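Local coordinates for ribonuclease VapC5 (Mycobacterium tuberculosis, PDB 3DBO), which is the probable toxin of a type II toxin-antitoxin pair, a PIN-domain ribonuclease with limited activity on RNA seen in complex with its antitoxin VapB5, at residues Pro20-Ile31 against Leu127-Phe136; Met96-Leu104 against Ala138-Glu146. All coordinates share one frame; numbering follows the deposited sequence. Where two conformers were deposited one is given.

Interaction 1 (20-31 with 127-136) is the buried centre of the PIN-domain sheet, and interaction 2 (96-104 with 138-146) lies farther out, its centre about 14 Å from the centre of the chain; the two centres are about 15 Å apart. Their segments alternate along the chain. They touch directly: V129 N lies 2.9 Å from E146 O, a probable backbone hydrogen bond, while P128 packs on E146. Both also reach the same sodium ion, which takes L127 O from interaction 1 and S144 O from interaction 2, together with a shared water. The predicted magnesium ligand D26 belongs to interaction 1; in interaction 2 the side chain of L139 is about 7 Å from that of D115, also a predicted magnesium ligand, and about 11 Å from that of D26.

Interaction 1. Residues Pro20-Ile31 against Leu127-Phe136; sequences PAAGVLDTSVFI and LPVITQDDDF. With NA (sodium ion), chain C; NA (sodium ion), chain D.
Strands 22-25 and 129-131 run side by side as parallel neighbours, V24 pairing with V129 and L25 with I130, their short axes inclined at 53° and joined by backbone hydrogen bonds from V24 N to P128 O, I130 N to V24 O and D26 N to I130 O. On the face of V24 and V129, V24 CG2 meets L127 CD1 at 3.8 Å, the two side chains crossing at about a right angle; on the other face L25 CD2 rests against I130 CB, also at 3.8 Å. Toward the C-terminal ends of the strands the contact turns polar. T131 OG1 lies anti to its own backbone nitrogen (chi1 -173°), from where it donates to D26 OD2 at 2.7 Å, arriving from above the carboxylate plane. The same OD2 comes 3.4 Å from F136 CE2 at the ring edge. S28 OG gives its proton to D26 OD1 and accepts from Q132 N at 2.9 Å, tying the carboxylate to the other segment's backbone. The extended side chain of Q132 reaches further: NE2, with both acceptors in its amide plane, donates to S28 O (2.7 Å) and I31 O (2.9 Å), which fixes the rotation of the amide. D133 forms a salt bridge with a basic side chain of another protein's chain. An acidic residue at the C-terminal end of a central parallel strand is characteristic of PIN-domain nucleases, consistent with the predicted magnesium-binding role of D26.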
ATOM      1  N   PRO B  20      10.361   5.406  12.064  1.00 33.10           N
ATOM      2  CA  PRO B  20      10.380   6.774  11.551  1.00 32.24           C
ATOM      3  C   PRO B  20       9.151   7.522  12.041  1.00 31.13           C
ATOM      4  O   PRO B  20       8.254   6.903  12.611  1.00 31.66           O
ATOM      5  CB  PRO B  20      10.325   6.576  10.027  1.00 32.80           C
ATOM      6  CG  PRO B  20       9.744   5.215   9.840  1.00 33.45           C
ATOM      7  CD  PRO B  20      10.269   4.412  10.981  1.00 33.14           C
ATOM      8  N   ALA B  21       9.113   8.836  11.827  1.00 29.65           N
ATOM      9  CA  ALA B  21       7.973   9.655  12.239  1.00 28.08           C
ATOM     10  C   ALA B  21       6.696   9.319  11.454  1.00 26.85           C
ATOM     11  O   ALA B  21       5.602   9.260  12.019  1.00 26.50           O
ATOM     12  CB  ALA B  21       8.314  11.138  12.098  1.00 28.22           C
ATOM     13  N   ALA B  22       6.845   9.095  10.151  1.00 24.77           N
ATOM     14  CA  ALA B  22       5.695   8.856   9.273  1.00 22.45           C
ATOM     15  C   ALA B  22       5.978   7.737   8.264  1.00 20.76           C
ATOM     16  O   ALA B  22       7.135   7.389   8.003  1.00 20.39           O
ATOM     17  CB  ALA B  22       5.306  10.132   8.560  1.00 23.63           C
ATOM     18  N   GLY B  23       4.921   7.155   7.728  1.00 18.74           N
ATOM     19  CA  GLY B  23       5.087   6.154   6.685  1.00 17.17           C
ATOM     20  C   GLY B  23       3.862   6.019   5.800  1.00 15.13           C
ATOM     21  O   GLY B  23       2.787   6.539   6.110  1.00 15.37           O
ATOM     22  N   VAL B  24       4.044   5.303   4.702  1.00 13.69           N
ATOM     23  CA  VAL B  24       3.002   5.110   3.700  1.00 12.23           C
ATOM     24  C   VAL B  24       2.571   3.652   3.636  1.00 11.76           C
ATOM     25  O   VAL B  24       3.370   2.797   3.285  1.00 12.35           O
ATOM     26  CB  VAL B  24       3.519   5.554   2.298  1.00 12.02           C
ATOM     27  CG1 VAL B  24       2.448   5.283   1.244  1.00 10.23           C
ATOM     28  CG2 VAL B  24       3.938   7.008   2.328  1.00 10.31           C
ATOM     29  N   LEU B  25       1.313   3.369   3.994  1.00 11.41           N
ATOM     30  CA  LEU B  25       0.766   2.015   3.971  1.00 11.93           C
ATOM     31  C   LEU B  25       0.487   1.581   2.543  1.00 12.82           C
ATOM     32  O   LEU B  25      -0.039   2.372   1.758  1.00 11.39           O
ATOM     33  CB  LEU B  25      -0.545   1.969   4.773  1.00 12.41           C
ATOM     34  CG  LEU B  25      -0.457   2.597   6.166  1.00 13.12           C
ATOM     35  CD1 LEU B  25      -1.862   2.823   6.733  1.00 16.01           C
ATOM     36  CD2 LEU B  25       0.411   1.696   7.080  1.00 15.16           C
ATOM     37  N   ASP B  26       0.857   0.345   2.214  1.00 12.84           N
ATOM     38  CA  ASP B  26       0.497  -0.251   0.934  1.00 14.25           C
ATOM     39  C   ASP B  26      -0.844  -0.960   1.101  1.00 14.50           C
ATOM     40  O   ASP B  26      -1.450  -0.874   2.178  1.00 15.74           O
ATOM     41  CB  ASP B  26       1.599  -1.192   0.448  1.00 14.55           C
ATOM     42  CG  ASP B  26       1.543  -2.569   1.113  1.00 16.15           C
ATOM     43  OD1 ASP B  26       1.004  -2.675   2.234  1.00 18.12           O
ATOM     44  OD2 ASP B  26       2.006  -3.545   0.487  1.00 17.64           O
ATOM     45  N   THR B  27      -1.299  -1.693   0.089  1.00 13.88           N
ATOM     46  CA  THR B  27      -2.603  -2.357   0.189  1.00 14.03           C
ATOM     47  C   THR B  27      -2.609  -3.556   1.145  1.00 14.30           C
ATOM     48  O   THR B  27      -3.599  -3.789   1.838  1.00 13.52           O
ATOM     49  CB  THR B  27      -3.119  -2.756  -1.209  1.00 14.34           C
ATOM     50  OG1 THR B  27      -3.055  -1.595  -2.058  1.00 12.97           O
ATOM     51  CG2 THR B  27      -4.542  -3.233  -1.134  1.00 14.62           C
ATOM     52  N   SER B  28      -1.497  -4.300   1.187  1.00 14.01           N
ATOM     53  CA  SER B  28      -1.400  -5.525   1.978  1.00 15.48           C
ATOM     54  C   SER B  28      -1.641  -5.343   3.487  1.00 15.74           C
ATOM     55  O   SER B  28      -2.176  -6.244   4.146  1.00 17.19           O
ATOM     56  CB  SER B  28      -0.047  -6.227   1.715  1.00 14.87           C
ATOM     57  OG  SER B  28       1.006  -5.523   2.337  1.00 14.69           O
ATOM     58  N   VAL B  29      -1.295  -4.182   4.034  1.00 15.99           N
ATOM     59  CA  VAL B  29      -1.545  -3.903   5.462  1.00 16.98           C
ATOM     60  C   VAL B  29      -3.058  -3.917   5.782  1.00 17.48           C
ATOM     61  O   VAL B  29      -3.461  -4.248   6.907  1.00 17.53           O
ATOM     62  CB  VAL B  29      -0.887  -2.586   5.982  0.50 16.68           C
ATOM     63  CG1 VAL B  29       0.628  -2.631   5.824  0.50 17.24           C
ATOM     64  CG2 VAL B  29      -1.471  -1.355   5.298  0.50 15.53           C
ATOM     65  N   PHE B  30      -3.890  -3.551   4.794  1.00 17.37           N
ATOM     66  CA  PHE B  30      -5.347  -3.502   4.982  1.00 17.73           C
ATOM     67  C   PHE B  30      -6.000  -4.887   4.910  1.00 18.83           C
ATOM     68  O   PHE B  30      -7.156  -5.058   5.310  1.00 19.63           O
ATOM     69  CB  PHE B  30      -6.013  -2.543   3.953  1.00 16.63           C
ATOM     70  CG  PHE B  30      -5.684  -1.117   4.170  1.00 13.52           C
ATOM     71  CD1 PHE B  30      -6.491  -0.323   4.981  1.00 13.51           C
ATOM     72  CD2 PHE B  30      -4.548  -0.543   3.577  1.00 12.23           C
ATOM     73  CE1 PHE B  30      -6.179   1.003   5.200  1.00 13.22           C
ATOM     74  CE2 PHE B  30      -4.228   0.772   3.799  1.00 13.36           C
ATOM     75  CZ  PHE B  30      -5.038   1.572   4.604  1.00 15.35           C
ATOM     76  N   ILE B  31      -5.263  -5.874   4.416  1.00 20.41           N
ATOM     77  CA  ILE B  31      -5.782  -7.223   4.222  1.00 21.81           C
ATOM     78  C   ILE B  31      -5.372  -8.173   5.366  1.00 23.33           C
ATOM     79  O   ILE B  31      -4.252  -8.096   5.866  1.00 24.50           O
ATOM     80  CB  ILE B  31      -5.343  -7.786   2.853  1.00 21.36           C
ATOM     81  CG1 ILE B  31      -5.656  -6.778   1.737  1.00 22.07           C
ATOM     82  CG2 ILE B  31      -6.028  -9.130   2.567  1.00 22.19           C
ATOM     83  CD1 ILE B  31      -5.134  -7.177   0.352  1.00 23.95           C
ATOM     84  N   LEU B 127       9.583   9.011   2.442  1.00 15.80           N
ATOM     85  CA  LEU B 127       8.872   8.230   3.445  1.00 15.38           C
ATOM     86  C   LEU B 127       9.013   6.745   3.164  1.00 14.42           C
ATOM     87  O   LEU B 127       9.116   6.327   1.999  1.00 12.89           O
ATOM     88  CB  LEU B 127       7.381   8.584   3.474  1.00 15.75           C
ATOM     89  CG  LEU B 127       6.981  10.028   3.798  1.00 16.48           C
ATOM     90  CD1 LEU B 127       5.558  10.243   3.374  1.00 17.15           C
ATOM     91  CD2 LEU B 127       7.190  10.365   5.267  1.00 18.73           C
ATOM     92  N   PRO B 128       9.027   5.929   4.228  1.00 13.77           N
ATOM     93  CA  PRO B 128       9.095   4.502   4.042  1.00 13.16           C
ATOM     94  C   PRO B 128       7.756   3.905   3.612  1.00 12.77           C
ATOM     95  O   PRO B 128       6.697   4.440   3.959  1.00 13.75           O
ATOM     96  CB  PRO B 128       9.465   3.991   5.450  1.00 13.18           C
ATOM     97  CG  PRO B 128       8.898   4.968   6.366  1.00 13.25           C
ATOM     98  CD  PRO B 128       8.983   6.303   5.660  1.00 14.25           C
ATOM     99  N   VAL B 129       7.815   2.799   2.882  1.00 12.23           N
ATOM    100  CA  VAL B 129       6.649   1.986   2.583  1.00 11.83           C
ATOM    101  C   VAL B 129       6.452   0.952   3.707  1.00 12.60           C
ATOM    102  O   VAL B 129       7.389   0.223   4.057  1.00 12.68           O
ATOM    103  CB  VAL B 129       6.814   1.212   1.247  1.00 12.54           C
ATOM    104  CG1 VAL B 129       5.608   0.290   1.035  1.00 11.82           C
ATOM    105  CG2 VAL B 129       6.973   2.176   0.051  1.00 11.78           C
ATOM    106  N   ILE B 130       5.237   0.903   4.257  1.00 12.07           N
ATOM    107  CA  ILE B 130       4.869  -0.070   5.287  1.00 12.53           C
ATOM    108  C   ILE B 130       4.103  -1.167   4.582  1.00 13.14           C
ATOM    109  O   ILE B 130       3.048  -0.900   3.976  1.00 13.58           O
ATOM    110  CB  ILE B 130       4.033   0.603   6.417  0.50 12.21           C
ATOM    111  CG1 ILE B 130       4.620   1.971   6.790  0.50 12.67           C
ATOM    112  CG2 ILE B 130       3.936  -0.290   7.652  0.50 11.90           C
ATOM    113  CD1 ILE B 130       6.089   1.949   7.187  0.50 13.14           C
ATOM    114  N   THR B 131       4.619  -2.396   4.643  1.00 13.04           N
ATOM    115  CA  THR B 131       4.023  -3.506   3.910  1.00 15.13           C
ATOM    116  C   THR B 131       3.939  -4.782   4.741  1.00 16.86           C
ATOM    117  O   THR B 131       4.811  -5.059   5.570  1.00 17.30           O
ATOM    118  CB  THR B 131       4.720  -3.765   2.511  1.00 14.56           C
ATOM    119  OG1 THR B 131       3.998  -4.751   1.764  1.00 15.10           O
ATOM    120  CG2 THR B 131       6.169  -4.222   2.649  1.00 15.52           C
ATOM    121  N   GLN B 132       2.893  -5.554   4.496  1.00 18.75           N
ATOM    122  CA  GLN B 132       2.749  -6.841   5.140  1.00 21.62           C
ATOM    123  C   GLN B 132       3.279  -7.943   4.229  1.00 22.77           C
ATOM    124  O   GLN B 132       3.570  -9.036   4.704  1.00 23.34           O
ATOM    125  CB  GLN B 132       1.278  -7.094   5.542  1.00 21.47           C
ATOM    126  CG  GLN B 132       1.097  -8.352   6.336  1.00 24.09           C
ATOM    127  CD  GLN B 132      -0.341  -8.682   6.682  1.00 24.96           C
ATOM    128  OE1 GLN B 132      -0.573  -9.516   7.548  1.00 29.49           O
ATOM    129  NE2 GLN B 132      -1.314  -8.037   6.021  1.00 23.84           N
ATOM    130  N   ASP B 133       3.405  -7.656   2.932  1.00 23.88           N
ATOM    131  CA  ASP B 133       3.733  -8.680   1.935  1.00 26.15           C
ATOM    132  C   ASP B 133       5.180  -8.533   1.433  1.00 26.55           C
ATOM    133  O   ASP B 133       5.899  -7.676   1.926  1.00 26.63           O
ATOM    134  CB  ASP B 133       2.728  -8.668   0.773  1.00 26.45           C
ATOM    135  CG  ASP B 133       1.352  -9.216   1.168  1.00 28.88           C
ATOM    136  OD1 ASP B 133       1.115  -9.481   2.370  1.00 30.32           O
ATOM    137  OD2 ASP B 133       0.492  -9.377   0.267  1.00 31.56           O
ATOM    138  N   ASP B 134       5.591  -9.346   0.459  1.00 27.43           N
ATOM    139  CA  ASP B 134       7.018  -9.453   0.096  1.00 28.70           C
ATOM    140  C   ASP B 134       7.466  -8.819  -1.223  1.00 28.71           C
ATOM    141  O   ASP B 134       8.550  -9.130  -1.720  1.00 28.39           O
ATOM    142  CB  ASP B 134       7.493 -10.924   0.167  1.00 29.54           C
ATOM    143  CG  ASP B 134       6.880 -11.822  -0.916  1.00 32.21           C
ATOM    144  OD1 ASP B 134       6.030 -11.365  -1.730  1.00 35.24           O
ATOM    145  OD2 ASP B 134       7.262 -13.021  -0.948  1.00 35.85           O
ATOM    146  N   ASP B 135       6.654  -7.923  -1.782  1.00 28.81           N
ATOM    147  CA  ASP B 135       6.887  -7.433  -3.141  1.00 29.07           C
ATOM    148  C   ASP B 135       7.947  -6.344  -3.262  1.00 29.03           C
ATOM    149  O   ASP B 135       8.563  -6.180  -4.316  1.00 30.38           O
ATOM    150  CB  ASP B 135       5.586  -6.930  -3.773  1.00 29.03           C
ATOM    151  CG  ASP B 135       5.701  -6.735  -5.295  1.00 29.75           C
ATOM    152  OD1 ASP B 135       6.532  -7.409  -5.950  1.00 32.04           O
ATOM    153  OD2 ASP B 135       4.941  -5.914  -5.846  1.00 25.72           O
ATOM    154  N   PHE B 136       8.134  -5.577  -2.208  1.00 27.96           N
ATOM    155  CA  PHE B 136       8.953  -4.373  -2.315  1.00 27.37           C
ATOM    156  C   PHE B 136      10.420  -4.695  -2.103  1.00 27.23           C
ATOM    157  O   PHE B 136      11.291  -3.852  -2.306  1.00 27.73           O
ATOM    158  CB  PHE B 136       8.465  -3.352  -1.309  1.00 26.27           C
ATOM    159  CG  PHE B 136       7.112  -2.794  -1.622  1.00 25.42           C
ATOM    160  CD1 PHE B 136       6.987  -1.661  -2.419  1.00 23.44           C
ATOM    161  CD2 PHE B 136       5.958  -3.400  -1.137  1.00 21.62           C
ATOM    162  CE1 PHE B 136       5.741  -1.137  -2.705  1.00 22.88           C
ATOM    163  CE2 PHE B 136       4.702  -2.887  -1.442  1.00 23.61           C
ATOM    164  CZ  PHE B 136       4.593  -1.739  -2.215  1.00 21.59           C
TER
HETATM  165 NA    NA C 301      -0.589   2.723  -1.030  1.00 19.82          NA
HETATM  166 NA    NA D 302      10.775   4.796   0.570  1.00 20.29          NA
HETATM  167  O   HOH W   1       9.822   3.520  -1.655  1.00 13.56           O

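Interaction 2. Residues Met96-Leu104 against Ala138-Glu146; sequences MWARLRIHL and ALDGAASVE. With NA (sodium ion), chain D.
A138, in a short 3-10 segment, opens the contact with helix 91-107, its CB lying 3.9 Å from L104 CD2. Next, L139 sends CD2 to L104 CG at 4.0 Å, the two leucine side chains crossing at about a right angle; the same methyl also approaches L100 CB. A type II turn from L139 to A142 carries D140, and D140 O accepts from a water whose oxygen is 2.8 Å away. That water is also hydrogen-bonded to H103 NE2, at 2.7 Å in the plane of the imidazole, and so bridges the helix to the turn. A142 then points its methyl at the helix, where CB is 3.9 Å from L100 CD2 and also touches H103 CD2. With A142 a second type II turn begins, running to V145. Within it S144 meets M96: the methionine chain starts anti to its backbone nitrogen (chi1 -175°) but bends at its next two torsions, bringing CE to 3.9 Å from S144 CB. S144 O binds a sodium ion. V145 adds the last apolar contact, its CG2 3.7 Å from L100 CD2, which thus sits against both A142 and V145. No direct hydrogen bond joins the segments. The loop leads from strand 129-131 to edge strand 147-149, meeting one side of helix 91-107, while M96, W97 and R101 of that helix also pack on helix 113-124.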
ATOM      1  N   MET B  96      10.275   9.699  -9.899  1.00  9.34           N
ATOM      2  CA  MET B  96      10.799   8.610  -9.081  1.00  9.91           C
ATOM      3  C   MET B  96      10.492   7.246  -9.701  1.00  9.02           C
ATOM      4  O   MET B  96      11.365   6.369  -9.716  1.00  9.25           O
ATOM      5  CB  MET B  96      10.238   8.697  -7.644  1.00 10.39           C
ATOM      6  CG  MET B  96      10.855   7.638  -6.670  1.00 12.18           C
ATOM      7  SD  MET B  96      12.661   7.756  -6.501  1.00 15.63           S
ATOM      8  CE  MET B  96      12.767   9.193  -5.437  1.00 14.69           C
ATOM      9  N   TRP B  97       9.253   7.058 -10.189  1.00  8.39           N
ATOM     10  CA  TRP B  97       8.853   5.791 -10.795  1.00  7.67           C
ATOM     11  C   TRP B  97       9.820   5.430 -11.925  1.00  7.82           C
ATOM     12  O   TRP B  97      10.248   4.288 -12.010  1.00  7.71           O
ATOM     13  CB  TRP B  97       7.431   5.874 -11.349  1.00  8.83           C
ATOM     14  CG  TRP B  97       6.818   4.577 -11.836  1.00  8.80           C
ATOM     15  CD1 TRP B  97       6.025   3.729 -11.123  1.00 10.46           C
ATOM     16  CD2 TRP B  97       6.932   4.021 -13.147  1.00  8.96           C
ATOM     17  NE1 TRP B  97       5.626   2.674 -11.917  1.00  8.33           N
ATOM     18  CE2 TRP B  97       6.181   2.829 -13.163  1.00 11.42           C
ATOM     19  CE3 TRP B  97       7.602   4.422 -14.318  1.00  7.81           C
ATOM     20  CZ2 TRP B  97       6.064   2.027 -14.311  1.00 10.61           C
ATOM     21  CZ3 TRP B  97       7.491   3.609 -15.459  1.00 10.33           C
ATOM     22  CH2 TRP B  97       6.727   2.441 -15.444  1.00 11.32           C
ATOM     23  N   ALA B  98      10.169   6.404 -12.759  1.00  7.48           N
ATOM     24  CA  ALA B  98      11.088   6.150 -13.872  1.00  8.31           C
ATOM     25  C   ALA B  98      12.470   5.671 -13.378  1.00  8.35           C
ATOM     26  O   ALA B  98      13.021   4.724 -13.933  1.00  9.77           O
ATOM     27  CB  ALA B  98      11.232   7.424 -14.760  1.00  7.26           C
ATOM     28  N   ARG B  99      13.030   6.351 -12.381  1.00  9.69           N
ATOM     29  CA  ARG B  99      14.330   5.980 -11.804  1.00 10.89           C
ATOM     30  C   ARG B  99      14.281   4.554 -11.245  1.00 11.37           C
ATOM     31  O   ARG B  99      15.152   3.730 -11.547  1.00 11.46           O
ATOM     32  CB  ARG B  99      14.732   6.959 -10.683  1.00 12.04           C
ATOM     33  CG  ARG B  99      16.130   6.702 -10.117  1.00 16.74           C
ATOM     34  CD  ARG B  99      16.668   7.860  -9.260  1.00 21.33           C
ATOM     35  NE  ARG B  99      18.085   7.629  -8.963  1.00 27.02           N
ATOM     36  CZ  ARG B  99      18.982   8.575  -8.683  1.00 30.82           C
ATOM     37  NH1 ARG B  99      18.633   9.856  -8.663  1.00 32.15           N
ATOM     38  NH2 ARG B  99      20.250   8.231  -8.437  1.00 32.77           N
ATOM     39  N   LEU B 100      13.260   4.281 -10.438  1.00 10.39           N
ATOM     40  CA  LEU B 100      13.109   2.946  -9.827  1.00 10.89           C
ATOM     41  C   LEU B 100      12.872   1.862 -10.878  1.00 11.18           C
ATOM     42  O   LEU B 100      13.429   0.761 -10.792  1.00 10.92           O
ATOM     43  CB  LEU B 100      12.014   2.951  -8.745  1.00  9.74           C
ATOM     44  CG  LEU B 100      12.218   3.909  -7.562  1.00 12.08           C
ATOM     45  CD1 LEU B 100      11.017   3.851  -6.619  1.00 13.14           C
ATOM     46  CD2 LEU B 100      13.534   3.624  -6.820  1.00 12.99           C
ATOM     47  N   ARG B 101      12.062   2.175 -11.888  1.00 10.34           N
ATOM     48  CA  ARG B 101      11.807   1.250 -12.990  1.00 11.01           C
ATOM     49  C   ARG B 101      13.072   0.870 -13.765  1.00 11.51           C
ATOM     50  O   ARG B 101      13.272  -0.308 -14.090  1.00 11.20           O
ATOM     51  CB  ARG B 101      10.738   1.803 -13.963  1.00 10.83           C
ATOM     52  CG  ARG B 101      10.316   0.820 -15.060  1.00 11.61           C
ATOM     53  CD  ARG B 101       9.639  -0.401 -14.483  1.00 17.32           C
ATOM     54  NE  ARG B 101       9.594  -1.540 -15.408  1.00 21.36           N
ATOM     55  CZ  ARG B 101      10.530  -2.488 -15.494  1.00 22.19           C
ATOM     56  NH1 ARG B 101      11.611  -2.442 -14.750  1.00 19.80           N
ATOM     57  NH2 ARG B 101      10.368  -3.504 -16.341  1.00 25.57           N
ATOM     58  N   ILE B 102      13.919   1.845 -14.063  1.00 12.92           N
ATOM     59  CA  ILE B 102      15.160   1.506 -14.787  1.00 14.52           C
ATOM     60  C   ILE B 102      16.128   0.712 -13.872  1.00 15.54           C
ATOM     61  O   ILE B 102      16.744  -0.256 -14.323  1.00 16.70           O
ATOM     62  CB  ILE B 102      15.845   2.779 -15.370  0.50 14.25           C
ATOM     63  CG1 ILE B 102      15.147   3.178 -16.654  0.50 14.81           C
ATOM     64  CG2 ILE B 102      17.290   2.506 -15.814  0.50 14.42           C
ATOM     65  CD1 ILE B 102      15.500   2.272 -17.788  0.50 11.79           C
ATOM     66  N   HIS B 103      16.186   1.084 -12.596  1.00 15.61           N
ATOM     67  CA  HIS B 103      16.959   0.334 -11.603  1.00 16.96           C
ATOM     68  C   HIS B 103      16.594  -1.160 -11.670  1.00 17.43           C
ATOM     69  O   HIS B 103      17.480  -2.022 -11.818  1.00 17.05           O
ATOM     70  CB  HIS B 103      16.729   0.925 -10.206  1.00 17.42           C
ATOM     71  CG  HIS B 103      17.527   0.262  -9.124  1.00 19.60           C
ATOM     72  ND1 HIS B 103      18.894   0.404  -9.017  1.00 22.34           N
ATOM     73  CD2 HIS B 103      17.146  -0.535  -8.097  1.00 21.83           C
ATOM     74  CE1 HIS B 103      19.321  -0.283  -7.970  1.00 24.63           C
ATOM     75  NE2 HIS B 103      18.283  -0.870  -7.400  1.00 22.47           N
ATOM     76  N   LEU B 104      15.296  -1.464 -11.623  1.00 17.12           N
ATOM     77  CA  LEU B 104      14.816  -2.849 -11.747  1.00 17.99           C
ATOM     78  C   LEU B 104      15.149  -3.510 -13.094  1.00 19.24           C
ATOM     79  O   LEU B 104      15.549  -4.682 -13.124  1.00 19.08           O
ATOM     80  CB  LEU B 104      13.314  -2.929 -11.477  1.00 16.26           C
ATOM     81  CG  LEU B 104      12.883  -2.644 -10.037  1.00 16.00           C
ATOM     82  CD1 LEU B 104      11.364  -2.286 -10.014  1.00 14.81           C
ATOM     83  CD2 LEU B 104      13.207  -3.835  -9.122  1.00 12.40           C
ATOM     84  N   ALA B 138      12.572  -6.307  -3.792  1.00 24.00           N
ATOM     85  CA  ALA B 138      13.453  -6.100  -4.931  1.00 21.30           C
ATOM     86  C   ALA B 138      14.088  -4.703  -5.001  1.00 19.58           C
ATOM     87  O   ALA B 138      15.063  -4.505  -5.705  1.00 19.95           O
ATOM     88  CB  ALA B 138      12.701  -6.374  -6.216  1.00 22.67           C
ATOM     89  N   LEU B 139      13.505  -3.745  -4.303  1.00 17.27           N
ATOM     90  CA  LEU B 139      13.953  -2.353  -4.333  1.00 15.89           C
ATOM     91  C   LEU B 139      14.909  -1.961  -3.197  1.00 14.88           C
ATOM     92  O   LEU B 139      15.377  -0.818  -3.139  1.00 13.97           O
ATOM     93  CB  LEU B 139      12.729  -1.441  -4.292  1.00 15.12           C
ATOM     94  CG  LEU B 139      11.879  -1.409  -5.564  1.00 16.34           C
ATOM     95  CD1 LEU B 139      10.540  -0.759  -5.285  1.00 13.70           C
ATOM     96  CD2 LEU B 139      12.634  -0.616  -6.612  1.00 13.51           C
ATOM     97  N   ASP B 140      15.184  -2.896  -2.281  1.00 14.02           N
ATOM     98  CA  ASP B 140      15.999  -2.557  -1.119  1.00 13.37           C
ATOM     99  C   ASP B 140      17.336  -1.951  -1.522  1.00 13.20           C
ATOM    100  O   ASP B 140      18.058  -2.522  -2.331  1.00 13.55           O
ATOM    101  CB  ASP B 140      16.235  -3.806  -0.241  1.00 12.86           C
ATOM    102  CG  ASP B 140      14.997  -4.224   0.545  1.00 14.81           C
ATOM    103  OD1 ASP B 140      14.119  -3.376   0.830  1.00 15.10           O
ATOM    104  OD2 ASP B 140      14.921  -5.418   0.879  1.00 17.63           O
ATOM    105  N   GLY B 141      17.650  -0.791  -0.961  1.00 13.86           N
ATOM    106  CA  GLY B 141      18.920  -0.121  -1.236  1.00 14.82           C
ATOM    107  C   GLY B 141      18.848   0.954  -2.307  1.00 16.23           C
ATOM    108  O   GLY B 141      19.762   1.766  -2.426  1.00 16.61           O
ATOM    109  N   ALA B 142      17.794   0.954  -3.116  1.00 16.51           N
ATOM    110  CA  ALA B 142      17.602   2.052  -4.082  1.00 17.88           C
ATOM    111  C   ALA B 142      17.502   3.394  -3.353  1.00 18.33           C
ATOM    112  O   ALA B 142      16.994   3.465  -2.250  1.00 18.76           O
ATOM    113  CB  ALA B 142      16.381   1.785  -4.957  1.00 17.73           C
ATOM    114  N   ALA B 143      18.023   4.479  -3.926  1.00 19.81           N
ATOM    115  CA  ALA B 143      17.936   5.745  -3.210  1.00 19.24           C
ATOM    116  C   ALA B 143      16.487   6.151  -2.920  1.00 18.50           C
ATOM    117  O   ALA B 143      15.561   5.916  -3.719  1.00 19.36           O
ATOM    118  CB  ALA B 143      18.724   6.882  -3.914  1.00 20.43           C
ATOM    119  N   SER B 144      16.332   6.728  -1.738  1.00 17.56           N
ATOM    120  CA  SER B 144      15.072   7.141  -1.165  1.00 15.94           C
ATOM    121  C   SER B 144      14.124   5.993  -0.806  1.00 14.75           C
ATOM    122  O   SER B 144      13.078   6.264  -0.245  1.00 14.59           O
ATOM    123  CB  SER B 144      14.382   8.198  -2.046  1.00 16.71           C
ATOM    124  OG  SER B 144      15.298   9.266  -2.257  1.00 17.90           O
ATOM    125  N   VAL B 145      14.497   4.737  -1.099  1.00 12.92           N
ATOM    126  CA  VAL B 145      13.624   3.571  -0.774  1.00 12.09           C
ATOM    127  C   VAL B 145      13.913   3.048   0.643  1.00 11.99           C
ATOM    128  O   VAL B 145      15.060   2.747   0.968  1.00 12.07           O
ATOM    129  CB  VAL B 145      13.728   2.430  -1.835  1.00 12.22           C
ATOM    130  CG1 VAL B 145      12.959   1.150  -1.385  1.00 11.67           C
ATOM    131  CG2 VAL B 145      13.175   2.945  -3.208  1.00 11.20           C
ATOM    132  N   GLU B 146      12.884   2.982   1.490  1.00 11.83           N
ATOM    133  CA  GLU B 146      12.997   2.244   2.766  1.00 12.67           C
ATOM    134  C   GLU B 146      11.724   1.410   2.894  1.00 11.42           C
ATOM    135  O   GLU B 146      10.622   1.940   2.756  1.00 12.00           O
ATOM    136  CB  GLU B 146      13.104   3.287   3.912  0.50 12.79           C
ATOM    137  CG  GLU B 146      13.029   2.800   5.382  0.50 14.62           C
ATOM    138  CD  GLU B 146      12.903   3.961   6.404  0.50 19.23           C
ATOM    139  OE1 GLU B 146      13.036   5.140   6.026  0.50 20.60           O
ATOM    140  OE2 GLU B 146      12.662   3.699   7.602  0.50 21.70           O
TER
HETATM  141 NA    NA D 302      10.775   4.796   0.570  1.00 20.29          NA
HETATM  142  O   HOH W   2      18.399  -2.265  -5.081  1.00 18.07           O
HETATM  143  O   HOH W   1       9.822   3.520  -1.655  1.00 13.56           O